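PDB 3BH0: dnab-like replicative helicase from Bacillus phage SPP1, which probably couples ATP hydrolysis to the unwinding of DNA at the replication fork, the chain here being its C-terminal ATPase domain. Local coordinates for residues A[82-85]-A[86-90]. Residues are numbered along the deposited sequence; the frame is centred on the assembly and turned at random.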
ATOM      1  N   THR A  82       3.346   5.797  -5.014  1.00 34.45           N
ATOM      2  CA  THR A  82       4.413   4.787  -4.972  1.00 35.07           C
ATOM      3  C   THR A  82       5.285   4.945  -3.726  1.00 34.85           C
ATOM      4  O   THR A  82       5.490   3.988  -2.973  1.00 35.08           O
ATOM      5  CB  THR A  82       5.300   4.816  -6.257  1.00 35.40           C
ATOM      6  OG1 THR A  82       4.475   4.612  -7.410  1.00 35.96           O
ATOM      7  CG2 THR A  82       6.359   3.706  -6.216  1.00 34.57           C
ATOM      8  N   ALA A  83       5.784   6.163  -3.529  1.00 34.77           N
ATOM      9  CA  ALA A  83       6.543   6.551  -2.349  1.00 34.88           C
ATOM     10  C   ALA A  83       5.812   6.169  -1.058  1.00 34.91           C
ATOM     11  O   ALA A  83       6.418   5.652  -0.131  1.00 34.57           O
ATOM     12  CB  ALA A  83       6.826   8.062  -2.385  1.00 34.54           C
ATOM     13  N   PHE A  84       4.503   6.424  -1.029  1.00 35.11           N
ATOM     14  CA  PHE A  84       3.637   6.130   0.115  1.00 35.18           C
ATOM     15  C   PHE A  84       3.481   4.629   0.355  1.00 35.38           C
ATOM     16  O   PHE A  84       3.555   4.160   1.506  1.00 35.46           O
ATOM     17  CB  PHE A  84       2.275   6.793  -0.112  1.00 35.26           C
ATOM     18  CG  PHE A  84       1.258   6.492   0.940  1.00 34.70           C
ATOM     19  CD1 PHE A  84       1.255   7.184   2.147  1.00 36.08           C
ATOM     20  CD2 PHE A  84       0.268   5.559   0.711  1.00 34.55           C
ATOM     21  CE1 PHE A  84       0.285   6.922   3.118  1.00 35.08           C
ATOM     22  CE2 PHE A  84      -0.700   5.293   1.675  1.00 34.60           C
ATOM     23  CZ  PHE A  84      -0.684   5.980   2.880  1.00 34.62           C
ATOM     24  N   ALA A  85       3.259   3.882  -0.726  1.00 35.00           N
ATOM     25  CA  ALA A  85       3.187   2.429  -0.643  1.00 35.24           C
ATOM     26  C   ALA A  85       4.517   1.817  -0.179  1.00 35.27           C
ATOM     27  O   ALA A  85       4.537   0.972   0.724  1.00 35.05           O
ATOM     28  CB  ALA A  85       2.746   1.839  -1.976  1.00 34.99           C
ATOM     29  N   LEU A  86       5.627   2.249  -0.775  1.00 35.48           N
ATOM     30  CA  LEU A  86       6.935   1.706  -0.373  1.00 35.91           C
ATOM     31  C   LEU A  86       7.262   2.068   1.063  1.00 36.42           C
ATOM     32  O   LEU A  86       7.852   1.277   1.791  1.00 36.33           O
ATOM     33  CB  LEU A  86       8.069   2.113  -1.330  1.00 35.11           C
ATOM     34  CG  LEU A  86       8.025   1.484  -2.735  1.00 34.55           C
ATOM     35  CD1 LEU A  86       8.920   2.220  -3.680  1.00 33.49           C
ATOM     36  CD2 LEU A  86       8.352  -0.008  -2.762  1.00 32.08           C
ATOM     37  N   LYS A  87       6.838   3.252   1.481  1.00 37.55           N
ATOM     38  CA  LYS A  87       7.067   3.689   2.848  1.00 38.60           C
ATOM     39  C   LYS A  87       6.412   2.660   3.768  1.00 39.18           C
ATOM     40  O   LYS A  87       7.086   2.027   4.577  1.00 39.21           O
ATOM     41  CB  LYS A  87       6.535   5.107   3.039  1.00 38.19           C
ATOM     42  CG  LYS A  87       6.690   5.680   4.427  1.00 40.79           C
ATOM     43  CD  LYS A  87       8.135   5.790   4.846  1.00 44.30           C
ATOM     44  CE  LYS A  87       8.215   6.175   6.316  1.00 46.01           C
ATOM     45  NZ  LYS A  87       9.628   6.454   6.686  1.00 47.13           N
ATOM     46  N   GLN A  88       5.108   2.466   3.582  1.00 40.21           N
ATOM     47  CA  GLN A  88       4.338   1.407   4.234  1.00 40.90           C
ATOM     48  C   GLN A  88       5.004   0.041   4.183  1.00 41.60           C
ATOM     49  O   GLN A  88       5.133  -0.615   5.213  1.00 41.98           O
ATOM     50  CB  GLN A  88       2.928   1.307   3.649  1.00 40.71           C
ATOM     51  CG  GLN A  88       2.053   2.487   3.981  1.00 40.22           C
ATOM     52  CD  GLN A  88       0.574   2.158   4.006  1.00 41.63           C
ATOM     53  OE1 GLN A  88      -0.254   2.968   3.588  1.00 43.47           O
ATOM     54  NE2 GLN A  88       0.228   0.977   4.498  1.00 40.49           N
ATOM     55  N   ALA A  89       5.429  -0.385   2.997  1.00 42.48           N
ATOM     56  CA  ALA A  89       6.059  -1.694   2.853  1.00 43.55           C
ATOM     57  C   ALA A  89       7.204  -1.876   3.845  1.00 44.70           C
ATOM     58  O   ALA A  89       7.333  -2.926   4.471  1.00 44.99           O
ATOM     59  CB  ALA A  89       6.548  -1.910   1.430  1.00 43.65           C
ATOM     60  N   LYS A  90       8.022  -0.841   4.003  1.00 45.94           N
ATOM     61  CA  LYS A  90       9.199  -0.940   4.846  1.00 46.92           C
ATOM     62  C   LYS A  90       8.818  -0.882   6.314  1.00 47.28           C
ATOM     63  O   LYS A  90       9.422  -1.576   7.129  1.00 47.62           O
ATOM     64  CB  LYS A  90      10.211   0.148   4.484  1.00 47.28           C
ATOM     65  CG  LYS A  90      11.671  -0.212   4.819  1.00 48.52           C
ATOM     66  CD  LYS A  90      12.131   0.533   6.050  1.00 49.52           C
ATOM     67  CE  LYS A  90      13.513   0.089   6.501  1.00 50.68           C
ATOM     68  NZ  LYS A  90      13.973   1.034   7.585  1.00 51.49           N
TER
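Thr82 and Leu86 meet one turn apart on helix 81-93, their side chains alongside each other and pointing the same way, with CG2 of Thr82 3.9 Å from CD1 of Leu86. The threonine methyl gets there because CG2 stands anti to the backbone N, which leaves OG1 beside that N (chi1 -58°) and turned from the leucine. Both side chains also touch Arg114 of helix 108-119, so this methyl-to-methyl contact faces that helix.

On another side of the helix the ring of Phe84 and the side chain of Gln88 come together, ring and amide planes nearly perpendicular. The Phe84 ring lies almost parallel to that of Phe55; Phe84 and Gln88 both rest on Glu261 of strand 259-265. Ala85 and Ala89, both small and buried, touch Met186 of strand 183-188.

Four successive i to i+4 backbone hydrogen bonds link the turns. Leu86 N reaches Thr82 O at 2.8 Å, nearly straight at 171°, and Ala89 N reaches Ala85 O, also at 2.8 Å. Between them, Gln88 N bonds to Phe84 O, and Lys87 N to Ala83 O, 2.9 Å, is more bent at 145°; the lysine chain bends at chi2 and its NZ hydrogen-bonds OD1 of Asn304.

Thr82 closes a sequence consistent with a Walker A P-loop, in the strand-loop-helix order of P-loop NTPases. The chemistry is thus divided: backbone hydrogen bonds hold the first turns after the loop together, while mainly apolar side chains seat them against the central sheet and a neighbouring helix.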